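Local coordinates for Tlr1174 protein (Synechococcus elongatus, PDB 2OZT), which catalyses the dehydration of 2-succinyl-6-hydroxy-2,4-cyclohexadiene-1-carboxylate to 2-succinylbenzoate, a metal-dependent step on the way to phylloquinone, at residues 102-107 with 286-291; 172-177 with 197-202; 278-283 with 304-309. All coordinates share one frame; numbering follows the deposited sequence. Where two conformers were deposited one is given.

Interactions 1 and 3 both use helix 277-290, the last helix of the barrel domain, and their centres lie 12 Å apart. They meet where Val105 CG2 packs on Leu308 CD1 at 3.8 Å. Along the chain their segments alternate. Interaction 2 lies across the chain's centre from both, with its centre 35 Å from that of interaction 1 and 32 Å from that of interaction 3. It borders the metal site: the side chain of Pro198 is about 6 Å from that of Glu196, a magnesium ligand, and about 8 Å from the bound sodium ion. In interaction 3 the side chain of Arg280 is about 11 Å from that of Lys245, the predicted proton acceptor.

Interaction 1: residues 102-107 with 286-291; sequences PYRVRP and LLETWQ
A surface salt bridge between Arg106 and Glu288 ties the linker that leads into the barrel to helix 277-290. Residues 102-107 follow helix 85-97 and precede strand 112-114. The guanidinium of Arg106 grips the carboxylate side-on, one nitrogen to each oxygen. NE donates to Glu288 OE2 at 2.9 Å, and NH2 donates to Glu288 OE1 at 3.0 Å. Both bonds are nearly straight, with N-H...O angles of 165°. Both oxygens lie close to the guanidinium plane, but the carboxylate is turned 42° against it. OE2 is met on its syn side, while OE1 is approached from above the carboxylate plane. The chain of Arg106 bends at chi3 (77°), which turns NE toward the acid. Glu288 CG lies 3.5 Å from Arg104 O. Beyond it the chain bends at chi2, which turns CD toward Arg106. A water adds a second tie, accepting from Arg106 N and donating to Glu288 OE2 at 2.7 Å. OE2 thus takes two donors across this contact. Gln291, the first residue past the helix, has positive phi. Its NE2 donates to Glu288 O at 2.9 Å and lies near Arg106 NH2 without bonding to it, since both are donors. Nearby, Tyr103 stacks on His285. The contact joins the interdomain linker to the final barrel helix in the two-domain enolase-superfamily fold.

Interaction 2: residues 172-177 with 197-202; sequences WDRATA and QPLPPD. With PO4 (phosphate ion), chain C.
Trp172 meets Pro198 obliquely across neighbouring beta-alpha units of the enolase-type barrel. Residues 172-177 enter helix 174-187, and residues 197-202 follow strand 192-196. Pro198 CB lies 3.6 Å from Trp172 CE3, on the six-membered part of the indole. Trp180 stacks on the same indole. The backbones add a weak bond from Trp172 N to Pro198 O. Leu199 points its CD2 methyl into the start of the helix, 3.4 Å from Trp172 O and 3.9 Å from Ala177 CB. The other methyl, CD1, lies beside the aliphatic part of Arg174, and the two chains cross at a slant. Asp173 is the N-cap. Its OD1 accepts from both Thr176 N and Thr176 OG1, the former at 2.9 Å. A phosphate ion, probably from the crystallisation liquor, sits at this helix start and also bonds Gln203. Arg174 bends at chi3 (-67°), which brings NE to the ion. Arg174 NE and NH2 both donate to phosphate O2, which lies at the guanidinium edge, each at 3.0 Å. The backbone Arg174 N donates to phosphate O4 at 2.9 Å.

Interaction 3: residues 278-283 with 304-309; sequences IARTAI and RSAPLL
Arg280 and Thr281 of helix 277-290 bind the loop that runs on to helix 312-320. Arg304 comes first. Its carbonyl O accepts from Arg280 NH2 at 2.8 Å. The donor sits above the carbonyl plane. Arg280 NH1 adds a weak bond to the same oxygen. The side chain of Arg304 runs past Arg280 NH2, with Arg304 CB 3.7 Å from that nitrogen. The guanidinium of Arg304, turned 72° from that of Arg280, forms a salt bridge with Glu12 in the N-terminal sheet. Ala306 follows. Its CB lies over the centre of one face of the Arg280 guanidinium, 3.5 Å from CZ. The extended chain of Arg280 reaches across to this spot, and NE forms a salt bridge with Glu275. An alanine in place of Arg280 would probably leave Arg304 O and Glu275 without these donors and open a gap against the Ala306 methyl. Leu308 places CD2 3.9 Å from Arg280 CB. Leu309 N then donates to Thr281 OG1 at 3.0 Å in a nearly straight bond, with an angle of 172°. Thr281 OG1 is anti to the carbonyl carbon (chi1 -53°) and also bonds Ala277 O, one turn back on the helix. Leu309 CD1 packs on Ile278 CG1 at 3.8 Å. Here the last barrel helix, the C-terminal segment and the N-terminal sheet come together, as in the two-domain fold of the enolase superfamily.

Interaction 1: residues 102-107 with 286-291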
# COMPACT_ATOMS: atom_id res chain seq x y z
N PRO A 102 -16.00 6.71 16.41
CA PRO A 102 -15.43 6.60 15.05
C PRO A 102 -14.55 7.79 14.65
O PRO A 102 -14.71 8.88 15.19
CB PRO A 102 -16.66 6.61 14.16
CG PRO A 102 -17.63 7.55 14.97
CD PRO A 102 -17.40 7.22 16.39
N TYR A 103 -13.67 7.59 13.67
CA TYR A 103 -12.71 8.61 13.28
C TYR A 103 -13.25 9.54 12.23
O TYR A 103 -14.05 9.14 11.40
CB TYR A 103 -11.49 7.95 12.63
CG TYR A 103 -10.53 7.28 13.57
CD1 TYR A 103 -10.03 6.00 13.28
CD2 TYR A 103 -10.06 7.93 14.71
CE1 TYR A 103 -9.11 5.41 14.10
CE2 TYR A 103 -9.16 7.36 15.53
CZ TYR A 103 -8.67 6.09 15.24
OH TYR A 103 -7.75 5.57 16.08
N ARG A 104 -12.74 10.78 12.25
CA ARG A 104 -12.99 11.76 11.20
C ARG A 104 -12.08 11.42 10.03
O ARG A 104 -10.88 11.27 10.21
CB ARG A 104 -12.68 13.17 11.73
CG ARG A 104 -12.77 14.29 10.69
CD ARG A 104 -14.20 14.45 10.19
NE ARG A 104 -15.09 15.02 11.20
CZ ARG A 104 -16.39 14.76 11.29
NH1 ARG A 104 -16.97 13.90 10.45
NH2 ARG A 104 -17.12 15.34 12.23
N VAL A 105 -12.67 11.22 8.87
CA VAL A 105 -11.87 10.90 7.69
C VAL A 105 -12.41 11.69 6.52
O VAL A 105 -13.45 12.36 6.63
CB VAL A 105 -11.86 9.36 7.36
CG1 VAL A 105 -11.27 8.55 8.50
CG2 VAL A 105 -13.21 8.86 7.01
N ARG A 106 -11.69 11.67 5.42
CA ARG A 106 -12.11 12.42 4.25
C ARG A 106 -11.80 11.64 2.97
O ARG A 106 -10.94 10.74 2.98
CB ARG A 106 -11.47 13.81 4.23
CG ARG A 106 -10.10 13.84 3.65
CD ARG A 106 -9.49 15.23 3.69
NE ARG A 106 -9.01 15.56 5.03
CZ ARG A 106 -8.44 16.72 5.32
NH1 ARG A 106 -8.29 17.64 4.34
NH2 ARG A 106 -8.00 16.96 6.53
N PRO A 107 -12.57 11.94 1.91
CA PRO A 107 -12.16 11.54 0.60
C PRO A 107 -10.81 12.17 0.29
O PRO A 107 -10.61 13.38 0.47
CB PRO A 107 -13.26 12.13 -0.32
CG PRO A 107 -13.87 13.21 0.48
CD PRO A 107 -13.86 12.66 1.87
N LEU A 286 -4.85 8.17 9.92
CA LEU A 286 -3.46 8.63 9.90
C LEU A 286 -3.21 9.68 8.78
O LEU A 286 -2.41 10.59 8.95
CB LEU A 286 -2.52 7.44 9.68
CG LEU A 286 -2.44 6.51 10.92
CD1 LEU A 286 -1.90 5.14 10.54
CD2 LEU A 286 -1.52 7.17 11.96
N LEU A 287 -3.89 9.53 7.64
CA LEU A 287 -3.76 10.50 6.57
C LEU A 287 -4.24 11.89 6.95
O LEU A 287 -3.88 12.86 6.28
CB LEU A 287 -4.49 10.00 5.33
CG LEU A 287 -3.92 8.69 4.68
CD1 LEU A 287 -4.73 8.25 3.48
CD2 LEU A 287 -2.45 8.88 4.29
N GLU A 288 -5.07 12.02 8.00
CA GLU A 288 -5.45 13.37 8.45
C GLU A 288 -4.21 14.10 9.00
O GLU A 288 -4.17 15.33 8.96
CB GLU A 288 -6.52 13.32 9.54
CG GLU A 288 -7.91 12.83 9.10
CD GLU A 288 -8.58 13.84 8.20
OE1 GLU A 288 -8.82 14.98 8.66
OE2 GLU A 288 -8.85 13.53 7.03
N THR A 289 -3.26 13.35 9.53
CA THR A 289 -1.97 13.93 9.95
C THR A 289 -1.00 14.07 8.76
O THR A 289 -0.48 15.16 8.53
CB THR A 289 -1.37 13.14 11.09
OG1 THR A 289 -2.23 13.27 12.26
CG2 THR A 289 0.06 13.63 11.42
N TRP A 290 -0.77 12.99 8.01
CA TRP A 290 0.24 13.03 6.96
C TRP A 290 -0.16 13.84 5.73
O TRP A 290 0.73 14.35 5.04
CB TRP A 290 0.61 11.59 6.53
CG TRP A 290 1.29 10.81 7.65
CD1 TRP A 290 2.19 11.29 8.56
CD2 TRP A 290 1.16 9.40 7.91
NE1 TRP A 290 2.62 10.26 9.39
CE2 TRP A 290 2.01 9.09 8.99
CE3 TRP A 290 0.44 8.36 7.30
CZ2 TRP A 290 2.12 7.80 9.50
CZ3 TRP A 290 0.59 7.06 7.79
CH2 TRP A 290 1.40 6.80 8.92
N GLN A 291 -1.46 13.98 5.47
CA GLN A 291 -1.98 14.83 4.38
C GLN A 291 -1.36 14.56 3.02
O GLN A 291 -0.54 15.33 2.51
CB GLN A 291 -1.81 16.31 4.74
CG GLN A 291 -2.57 16.63 6.02
CD GLN A 291 -3.88 17.28 5.78
OE1 GLN A 291 -4.02 18.08 4.87
NE2 GLN A 291 -4.88 16.92 6.59
O HOH W 1 -8.68 11.06 6.03

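Interaction 2: residues 172-177 with 197-202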
# COMPACT_ATOMS: atom_id res chain seq x y z
N TRP A 172 10.82 -6.48 -15.47
CA TRP A 172 11.77 -6.25 -16.57
C TRP A 172 13.14 -6.76 -16.16
O TRP A 172 13.53 -6.67 -15.00
CB TRP A 172 11.91 -4.76 -16.86
CG TRP A 172 10.70 -4.13 -17.45
CD1 TRP A 172 9.70 -4.73 -18.20
CD2 TRP A 172 10.40 -2.73 -17.42
NE1 TRP A 172 8.78 -3.78 -18.59
CE2 TRP A 172 9.19 -2.54 -18.13
CE3 TRP A 172 11.03 -1.62 -16.85
CZ2 TRP A 172 8.58 -1.29 -18.24
CZ3 TRP A 172 10.46 -0.38 -17.01
CH2 TRP A 172 9.24 -0.22 -17.71
N ASP A 173 13.90 -7.28 -17.13
CA ASP A 173 15.33 -7.43 -16.89
C ASP A 173 16.06 -6.10 -17.11
O ASP A 173 15.46 -5.11 -17.52
CB ASP A 173 15.97 -8.60 -17.66
CG ASP A 173 15.93 -8.44 -19.16
OD1 ASP A 173 15.93 -7.31 -19.70
OD2 ASP A 173 15.94 -9.51 -19.83
N ARG A 174 17.33 -6.06 -16.76
CA ARG A 174 18.02 -4.80 -16.71
C ARG A 174 18.12 -4.15 -18.12
O ARG A 174 17.93 -2.96 -18.28
CB ARG A 174 19.41 -4.96 -16.08
CG ARG A 174 19.40 -5.30 -14.57
CD ARG A 174 20.81 -5.63 -14.03
NE ARG A 174 21.25 -6.88 -14.66
CZ ARG A 174 22.36 -7.02 -15.39
NH1 ARG A 174 23.19 -6.01 -15.54
NH2 ARG A 174 22.62 -8.19 -15.96
N ALA A 175 18.41 -4.95 -19.15
CA ALA A 175 18.56 -4.35 -20.49
C ALA A 175 17.20 -3.81 -20.96
O ALA A 175 17.14 -2.76 -21.57
CB ALA A 175 19.07 -5.41 -21.45
N THR A 176 16.13 -4.55 -20.68
CA THR A 176 14.77 -4.10 -21.02
C THR A 176 14.40 -2.78 -20.31
O THR A 176 13.83 -1.89 -20.92
CB THR A 176 13.73 -5.18 -20.67
OG1 THR A 176 14.00 -6.33 -21.49
CG2 THR A 176 12.26 -4.73 -20.94
N ALA A 177 14.70 -2.69 -19.01
CA ALA A 177 14.42 -1.48 -18.27
C ALA A 177 15.15 -0.31 -18.91
O ALA A 177 14.60 0.77 -19.12
CB ALA A 177 14.87 -1.63 -16.81
N GLN A 197 8.74 0.14 -9.70
CA GLN A 197 9.44 -1.16 -9.58
C GLN A 197 9.88 -1.75 -10.94
O GLN A 197 9.44 -2.82 -11.33
CB GLN A 197 8.63 -2.15 -8.72
CG GLN A 197 9.51 -3.26 -8.13
CD GLN A 197 10.32 -2.81 -6.95
OE1 GLN A 197 9.81 -2.10 -6.06
NE2 GLN A 197 11.60 -3.18 -6.91
N PRO A 198 10.77 -1.03 -11.64
CA PRO A 198 11.14 -1.59 -12.95
C PRO A 198 11.89 -2.90 -12.83
O PRO A 198 11.75 -3.77 -13.72
CB PRO A 198 12.01 -0.50 -13.56
CG PRO A 198 12.53 0.30 -12.42
CD PRO A 198 11.36 0.29 -11.42
N LEU A 199 12.63 -3.10 -11.75
CA LEU A 199 13.45 -4.32 -11.57
C LEU A 199 13.03 -5.00 -10.29
O LEU A 199 12.50 -4.32 -9.40
CB LEU A 199 14.95 -3.97 -11.51
CG LEU A 199 15.55 -3.21 -12.71
CD1 LEU A 199 16.99 -2.84 -12.39
CD2 LEU A 199 15.47 -4.12 -13.93
N PRO A 200 13.30 -6.30 -10.17
CA PRO A 200 12.97 -6.99 -8.91
C PRO A 200 13.85 -6.46 -7.78
O PRO A 200 14.91 -5.91 -8.00
CB PRO A 200 13.25 -8.47 -9.20
CG PRO A 200 14.13 -8.49 -10.42
CD PRO A 200 13.93 -7.18 -11.17
N PRO A 201 13.36 -6.56 -6.53
CA PRO A 201 14.07 -6.03 -5.39
C PRO A 201 15.49 -6.51 -5.21
O PRO A 201 16.28 -5.78 -4.63
CB PRO A 201 13.22 -6.46 -4.21
CG PRO A 201 11.86 -6.58 -4.78
CD PRO A 201 12.03 -7.08 -6.18
N ASP A 202 15.82 -7.70 -5.71
CA ASP A 202 17.18 -8.18 -5.52
C ASP A 202 18.20 -7.36 -6.31
O ASP A 202 19.41 -7.38 -5.97
CB ASP A 202 17.29 -9.68 -5.88
CG ASP A 202 17.08 -9.92 -7.35
OD1 ASP A 202 15.95 -9.69 -7.83
OD2 ASP A 202 18.04 -10.35 -8.04
P PO4 C . 19.12 -9.70 -15.78
O1 PO4 C . 18.22 -10.84 -15.37
O2 PO4 C . 20.35 -9.78 -14.91
O3 PO4 C . 19.51 -9.75 -17.26
O4 PO4 C . 18.49 -8.37 -15.50

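Interaction 3: residues 278-283 with 304-309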
# COMPACT_ATOMS: atom_id res chain seq x y z
N ILE A 278 -11.16 -2.23 8.95
CA ILE A 278 -10.55 -1.74 10.20
C ILE A 278 -9.20 -1.07 9.88
O ILE A 278 -8.96 0.07 10.22
CB ILE A 278 -10.45 -2.83 11.25
CG1 ILE A 278 -11.88 -3.15 11.71
CG2 ILE A 278 -9.55 -2.39 12.40
CD1 ILE A 278 -11.96 -4.37 12.70
N ALA A 279 -8.35 -1.79 9.13
CA ALA A 279 -7.04 -1.23 8.76
C ALA A 279 -7.19 -0.03 7.85
O ALA A 279 -6.51 0.96 8.02
CB ALA A 279 -6.23 -2.32 8.01
N ARG A 280 -8.07 -0.13 6.85
CA ARG A 280 -8.21 1.02 5.90
C ARG A 280 -8.67 2.28 6.65
O ARG A 280 -8.16 3.36 6.38
CB ARG A 280 -9.18 0.73 4.75
CG ARG A 280 -8.64 -0.28 3.82
CD ARG A 280 -9.21 -0.25 2.39
NE ARG A 280 -8.95 -1.59 1.86
CZ ARG A 280 -9.52 -2.14 0.78
NH1 ARG A 280 -10.39 -1.44 0.02
NH2 ARG A 280 -9.19 -3.39 0.46
N THR A 281 -9.63 2.12 7.57
CA THR A 281 -10.13 3.29 8.29
C THR A 281 -9.04 3.87 9.18
O THR A 281 -8.88 5.09 9.25
CB THR A 281 -11.39 2.97 9.10
OG1 THR A 281 -12.35 2.36 8.25
CG2 THR A 281 -12.02 4.28 9.63
N ALA A 282 -8.25 3.01 9.81
CA ALA A 282 -7.11 3.45 10.58
C ALA A 282 -6.11 4.23 9.72
O ALA A 282 -5.53 5.22 10.18
CB ALA A 282 -6.40 2.26 11.20
N ILE A 283 -5.88 3.77 8.49
CA ILE A 283 -4.96 4.47 7.62
C ILE A 283 -5.52 5.84 7.22
O ILE A 283 -4.80 6.83 7.24
CB ILE A 283 -4.64 3.60 6.37
CG1 ILE A 283 -3.85 2.36 6.79
CG2 ILE A 283 -3.81 4.42 5.37
CD1 ILE A 283 -3.76 1.27 5.63
N ARG A 304 -10.92 -6.38 -3.19
CA ARG A 304 -11.39 -6.33 -1.81
C ARG A 304 -11.99 -4.99 -1.47
O ARG A 304 -11.30 -4.00 -1.26
CB ARG A 304 -10.29 -6.68 -0.81
CG ARG A 304 -10.83 -6.71 0.61
CD ARG A 304 -9.80 -7.28 1.58
NE ARG A 304 -10.41 -7.47 2.90
CZ ARG A 304 -9.76 -7.94 3.96
NH1 ARG A 304 -8.46 -8.13 3.95
NH2 ARG A 304 -10.40 -8.08 5.12
N SER A 305 -13.30 -5.01 -1.39
CA SER A 305 -14.06 -3.86 -1.03
C SER A 305 -14.05 -3.76 0.49
O SER A 305 -14.28 -4.75 1.20
CB SER A 305 -15.48 -4.02 -1.59
OG SER A 305 -16.34 -3.07 -1.03
N ALA A 306 -13.77 -2.57 0.99
CA ALA A 306 -13.69 -2.37 2.44
C ALA A 306 -14.10 -0.94 2.76
O ALA A 306 -13.27 -0.05 2.98
CB ALA A 306 -12.27 -2.68 2.93
N PRO A 307 -15.41 -0.69 2.72
CA PRO A 307 -15.89 0.66 3.00
C PRO A 307 -15.45 1.15 4.38
O PRO A 307 -15.45 0.38 5.36
CB PRO A 307 -17.42 0.50 2.91
CG PRO A 307 -17.57 -0.68 1.93
CD PRO A 307 -16.50 -1.62 2.38
N LEU A 308 -15.06 2.42 4.46
CA LEU A 308 -14.62 2.97 5.73
C LEU A 308 -15.72 2.90 6.79
O LEU A 308 -16.91 3.07 6.46
CB LEU A 308 -14.09 4.39 5.59
CG LEU A 308 -13.02 4.60 4.50
CD1 LEU A 308 -12.47 5.98 4.64
CD2 LEU A 308 -11.89 3.55 4.61
N LEU A 309 -15.31 2.66 8.02
CA LEU A 309 -16.22 2.50 9.14
C LEU A 309 -16.53 3.84 9.78
O LEU A 309 -15.63 4.54 10.23
CB LEU A 309 -15.58 1.55 10.15
CG LEU A 309 -15.32 0.15 9.57
CD1 LEU A 309 -14.38 -0.61 10.50
CD2 LEU A 309 -16.59 -0.63 9.41